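Long-range contact in EmGH1 (Erythrobacter marinus, PDB 5Z87), which probably hydrolyses beta-glucosidic bonds, as a glycoside hydrolase of family 3 with a TIM-barrel-type N-terminal domain: residues D315-L323 against E330-L338. Numbering follows the deposited sequence.
Sequences DDVRRIHSL and EAEAAIMGL
A small apolar seam bordered by a salt bridge joins the turn and short helix 319-322, just after barrel strand 309-311, to the following helix 330-340. A333 lies at its middle: its CB sits 3.3 Å from V317 O and 4.1 Å from H321 CB, and a methyl this small lets the two backbones come close (CA atoms of I320 and A333 5.7 Å apart). I320 packs on the same alanine, CB to CB 4.2 Å, and sends CG2, anti to its backbone N, to the sulfur of M336. V317, a compact branched residue, lays CG1 3.5 Å from A333 O; G337, bare of a side chain, leaves room for that methyl. E330 N lies over one face of the H321 ring, near its rim, while H321 ND1 is hydrogen-bonded to A327 O in the connecting loop. At the border R318 NH1 bonds to E330 OE2 at 2.9 Å (N-H...O 160°); OE2 lies in the guanidinium plane, whereas NH1 meets it from above the carboxylate plane. A bend at chi3 (-34°) turns the guanidinium so that NE and NH2 grip D315 side-on, and NH2 also meets N349 O. A leucine in place of R318 would probably leave D315 and E330 without their shared positive mate and unlink the two segments at this edge. Strand, turn and helix follow one another as a beta-alpha unit does in the TIM-barrel-type domain of family 3 glycoside hydrolases.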
ATOM      1  N   ASP A 315      19.489  11.255 -14.691  1.00 25.14           N
ATOM      2  CA  ASP A 315      18.652  12.330 -15.229  1.00 16.60           C
ATOM      3  C   ASP A 315      17.519  12.742 -14.292  1.00 17.28           C
ATOM      4  O   ASP A 315      16.533  13.319 -14.734  1.00 17.62           O
ATOM      5  CB  ASP A 315      18.080  11.971 -16.606  1.00 26.59           C
ATOM      6  CG  ASP A 315      17.885  13.195 -17.490  1.00 25.83           C
ATOM      7  OD1 ASP A 315      18.602  14.194 -17.286  1.00 31.34           O
ATOM      8  OD2 ASP A 315      17.018  13.171 -18.383  1.00 29.83           O
ATOM      9  N   ASP A 316      17.643  12.515 -12.990  1.00 17.46           N
ATOM     10  CA  ASP A 316      16.514  12.793 -12.116  1.00 20.38           C
ATOM     11  C   ASP A 316      16.362  14.264 -11.744  1.00 23.04           C
ATOM     12  O   ASP A 316      15.300  14.634 -11.228  1.00 20.39           O
ATOM     13  CB  ASP A 316      16.613  11.962 -10.839  1.00 19.87           C
ATOM     14  CG  ASP A 316      15.897  10.623 -10.952  1.00 23.38           C
ATOM     15  OD1 ASP A 316      15.068  10.437 -11.877  1.00 21.20           O
ATOM     16  OD2 ASP A 316      16.174   9.750 -10.106  1.00 26.59           O
ATOM     17  N   VAL A 317      17.373  15.111 -11.978  1.00 21.54           N
ATOM     18  CA  VAL A 317      17.194  16.541 -11.724  1.00 19.59           C
ATOM     19  C   VAL A 317      16.244  17.133 -12.756  1.00 21.51           C
ATOM     20  O   VAL A 317      15.267  17.801 -12.405  1.00 20.83           O
ATOM     21  CB  VAL A 317      18.543  17.293 -11.699  1.00 20.47           C
ATOM     22  CG1 VAL A 317      18.310  18.745 -11.315  1.00 15.15           C
ATOM     23  CG2 VAL A 317      19.498  16.684 -10.682  1.00 16.85           C
ATOM     24  N   ARG A 318      16.502  16.869 -14.041  1.00 17.89           N
ATOM     25  CA  ARG A 318      15.570  17.269 -15.091  1.00 19.66           C
ATOM     26  C   ARG A 318      14.153  16.755 -14.826  1.00 22.79           C
ATOM     27  O   ARG A 318      13.171  17.438 -15.127  1.00 23.42           O
ATOM     28  CB  ARG A 318      16.059  16.755 -16.447  1.00 17.24           C
ATOM     29  CG  ARG A 318      15.207  17.249 -17.607  1.00 25.70           C
ATOM     30  CD  ARG A 318      15.503  16.499 -18.892  1.00 24.97           C
ATOM     31  NE  ARG A 318      16.908  16.124 -18.956  1.00 33.80           N
ATOM     32  CZ  ARG A 318      17.856  16.878 -19.504  1.00 23.29           C
ATOM     33  NH1 ARG A 318      17.549  18.049 -20.052  1.00 20.93           N
ATOM     34  NH2 ARG A 318      19.103  16.450 -19.509  1.00 25.46           N
ATOM     35  N   ARG A 319      14.027  15.551 -14.264  1.00 22.01           N
ATOM     36  CA  ARG A 319      12.710  14.949 -14.101  1.00 20.15           C
ATOM     37  C   ARG A 319      11.899  15.584 -12.982  1.00 23.27           C
ATOM     38  O   ARG A 319      10.698  15.311 -12.900  1.00 21.44           O
ATOM     39  CB  ARG A 319      12.843  13.453 -13.854  1.00 23.40           C
ATOM     40  CG  ARG A 319      13.219  12.668 -15.094  1.00 19.08           C
ATOM     41  CD  ARG A 319      13.631  11.285 -14.708  1.00 18.99           C
ATOM     42  NE  ARG A 319      14.298  10.598 -15.798  1.00 17.54           N
ATOM     43  CZ  ARG A 319      14.921   9.438 -15.642  1.00 21.37           C
ATOM     44  NH1 ARG A 319      14.941   8.864 -14.444  1.00 13.36           N
ATOM     45  NH2 ARG A 319      15.523   8.854 -16.671  1.00 23.55           N
ATOM     46  N   ILE A 320      12.520  16.403 -12.124  1.00 23.29           N
ATOM     47  CA  ILE A 320      11.754  17.268 -11.233  1.00 17.17           C
ATOM     48  C   ILE A 320      10.724  18.042 -12.032  1.00 23.59           C
ATOM     49  O   ILE A 320       9.599  18.282 -11.573  1.00 20.87           O
ATOM     50  CB  ILE A 320      12.684  18.230 -10.475  1.00 19.54           C
ATOM     51  CG1 ILE A 320      13.699  17.477  -9.613  1.00 18.88           C
ATOM     52  CG2 ILE A 320      11.873  19.207  -9.609  1.00 18.48           C
ATOM     53  CD1 ILE A 320      14.804  18.430  -9.113  1.00 19.36           C
ATOM     54  N   HIS A 321      11.102  18.454 -13.239  1.00 22.16           N
ATOM     55  CA  HIS A 321      10.229  19.142 -14.168  1.00 23.38           C
ATOM     56  C   HIS A 321       9.476  18.164 -15.061  1.00 25.01           C
ATOM     57  O   HIS A 321       8.243  18.182 -15.098  1.00 21.99           O
ATOM     58  CB  HIS A 321      11.037  20.113 -15.035  1.00 21.70           C
ATOM     59  CG  HIS A 321      10.299  20.578 -16.251  1.00 24.02           C
ATOM     60  ND1 HIS A 321       9.157  21.350 -16.179  1.00 25.36           N
ATOM     61  CD2 HIS A 321      10.517  20.350 -17.569  1.00 23.00           C
ATOM     62  CE1 HIS A 321       8.714  21.592 -17.401  1.00 20.17           C
ATOM     63  NE2 HIS A 321       9.517  20.991 -18.261  1.00 21.31           N
ATOM     64  N   SER A 322      10.211  17.284 -15.750  1.00 21.42           N
ATOM     65  CA  SER A 322       9.671  16.561 -16.898  1.00 24.78           C
ATOM     66  C   SER A 322       8.854  15.329 -16.518  1.00 20.90           C
ATOM     67  O   SER A 322       8.093  14.837 -17.348  1.00 23.55           O
ATOM     68  CB  SER A 322      10.808  16.128 -17.828  1.00 22.85           C
ATOM     69  OG  SER A 322      11.650  15.190 -17.165  1.00 26.55           O
ATOM     70  N   LEU A 323       9.028  14.799 -15.312  1.00 23.22           N
ATOM     71  CA  LEU A 323       8.264  13.653 -14.840  1.00 23.36           C
ATOM     72  C   LEU A 323       7.279  14.053 -13.750  1.00 21.40           C
ATOM     73  O   LEU A 323       6.074  13.870 -13.925  1.00 23.32           O
ATOM     74  CB  LEU A 323       9.209  12.550 -14.335  1.00 18.18           C
ATOM     75  CG  LEU A 323       8.484  11.321 -13.766  1.00 23.90           C
ATOM     76  CD1 LEU A 323       7.614  10.647 -14.848  1.00 18.72           C
ATOM     77  CD2 LEU A 323       9.490  10.330 -13.182  1.00 18.64           C
ATOM     78  N   GLU A 330      13.351  23.287 -17.141  1.00 25.05           N
ATOM     79  CA  GLU A 330      14.625  22.636 -16.848  1.00 27.44           C
ATOM     80  C   GLU A 330      15.538  23.539 -16.024  1.00 22.62           C
ATOM     81  O   GLU A 330      16.184  23.073 -15.076  1.00 28.13           O
ATOM     82  CB  GLU A 330      15.297  22.207 -18.144  1.00 31.23           C
ATOM     83  CG  GLU A 330      14.418  21.308 -18.982  1.00 26.12           C
ATOM     84  CD  GLU A 330      15.181  20.700 -20.143  1.00 40.10           C
ATOM     85  OE1 GLU A 330      15.946  21.440 -20.794  1.00 37.70           O
ATOM     86  OE2 GLU A 330      15.028  19.482 -20.396  1.00 40.00           O
ATOM     87  N   ALA A 331      15.578  24.835 -16.342  1.00 25.73           N
ATOM     88  CA  ALA A 331      16.352  25.776 -15.530  1.00 27.23           C
ATOM     89  C   ALA A 331      15.858  25.814 -14.091  1.00 28.62           C
ATOM     90  O   ALA A 331      16.666  25.857 -13.151  1.00 25.37           O
ATOM     91  CB  ALA A 331      16.291  27.179 -16.136  1.00 25.28           C
ATOM     92  N   GLU A 332      14.527  25.825 -13.894  1.00 23.73           N
ATOM     93  CA  GLU A 332      14.004  25.778 -12.534  1.00 23.51           C
ATOM     94  C   GLU A 332      14.333  24.453 -11.855  1.00 20.50           C
ATOM     95  O   GLU A 332      14.553  24.422 -10.641  1.00 17.75           O
ATOM     96  CB  GLU A 332      12.489  26.022 -12.509  1.00 27.61           C
ATOM     97  CG  GLU A 332      11.941  25.929 -11.077  1.00 35.16           C
ATOM     98  CD  GLU A 332      10.509  26.450 -10.881  1.00 46.97           C
ATOM     99  OE1 GLU A 332       9.619  26.151 -11.707  1.00 43.08           O
ATOM    100  OE2 GLU A 332      10.275  27.151  -9.868  1.00 40.94           O
ATOM    101  N   ALA A 333      14.398  23.356 -12.618  1.00 19.52           N
ATOM    102  CA  ALA A 333      14.745  22.061 -12.026  1.00 24.54           C
ATOM    103  C   ALA A 333      16.180  22.058 -11.511  1.00 24.54           C
ATOM    104  O   ALA A 333      16.449  21.610 -10.386  1.00 18.13           O
ATOM    105  CB  ALA A 333      14.543  20.935 -13.049  1.00 20.25           C
ATOM    106  N   ALA A 334      17.117  22.548 -12.326  1.00 24.15           N
ATOM    107  CA  ALA A 334      18.503  22.665 -11.879  1.00 22.58           C
ATOM    108  C   ALA A 334      18.586  23.457 -10.582  1.00 20.54           C
ATOM    109  O   ALA A 334      19.273  23.045  -9.639  1.00 22.07           O
ATOM    110  CB  ALA A 334      19.351  23.313 -12.982  1.00 18.65           C
ATOM    111  N   ILE A 335      17.836  24.563 -10.488  1.00 23.26           N
ATOM    112  CA  ILE A 335      17.906  25.413  -9.299  1.00 17.03           C
ATOM    113  C   ILE A 335      17.347  24.687  -8.081  1.00 25.61           C
ATOM    114  O   ILE A 335      17.933  24.730  -6.991  1.00 21.72           O
ATOM    115  CB  ILE A 335      17.175  26.746  -9.535  1.00 20.27           C
ATOM    116  CG1 ILE A 335      17.912  27.581 -10.580  1.00 25.53           C
ATOM    117  CG2 ILE A 335      17.077  27.533  -8.219  1.00 26.38           C
ATOM    118  CD1 ILE A 335      17.214  28.901 -10.912  1.00 25.89           C
ATOM    119  N   MET A 336      16.199  24.017  -8.239  1.00 20.78           N
ATOM    120  CA  MET A 336      15.614  23.272  -7.123  1.00 20.93           C
ATOM    121  C   MET A 336      16.557  22.181  -6.620  1.00 21.14           C
ATOM    122  O   MET A 336      16.791  22.061  -5.411  1.00 21.66           O
ATOM    123  CB  MET A 336      14.276  22.667  -7.539  1.00 20.91           C
ATOM    124  CG  MET A 336      13.153  23.673  -7.614  1.00 29.82           C
ATOM    125  SD  MET A 336      11.579  22.873  -8.006  1.00 28.70           S
ATOM    126  CE  MET A 336      10.515  24.312  -8.130  1.00 25.59           C
ATOM    127  N   GLY A 337      17.108  21.370  -7.534  1.00 18.70           N
ATOM    128  CA  GLY A 337      18.019  20.314  -7.110  1.00 17.97           C
ATOM    129  C   GLY A 337      19.253  20.837  -6.386  1.00 22.51           C
ATOM    130  O   GLY A 337      19.659  20.299  -5.347  1.00 21.90           O
ATOM    131  N   LEU A 338      19.874  21.885  -6.925  1.00 20.03           N
ATOM    132  CA  LEU A 338      21.100  22.397  -6.316  1.00 23.93           C
ATOM    133  C   LEU A 338      20.830  22.998  -4.938  1.00 19.04           C
ATOM    134  O   LEU A 338      21.547  22.706  -3.971  1.00 20.08           O
ATOM    135  CB  LEU A 338      21.749  23.423  -7.247  1.00 22.78           C
ATOM    136  CG  LEU A 338      23.188  23.770  -6.902  1.00 26.88           C
ATOM    137  CD1 LEU A 338      24.079  22.595  -7.237  1.00 19.09           C
ATOM    138  CD2 LEU A 338      23.611  25.034  -7.663  1.00 26.64           C
TER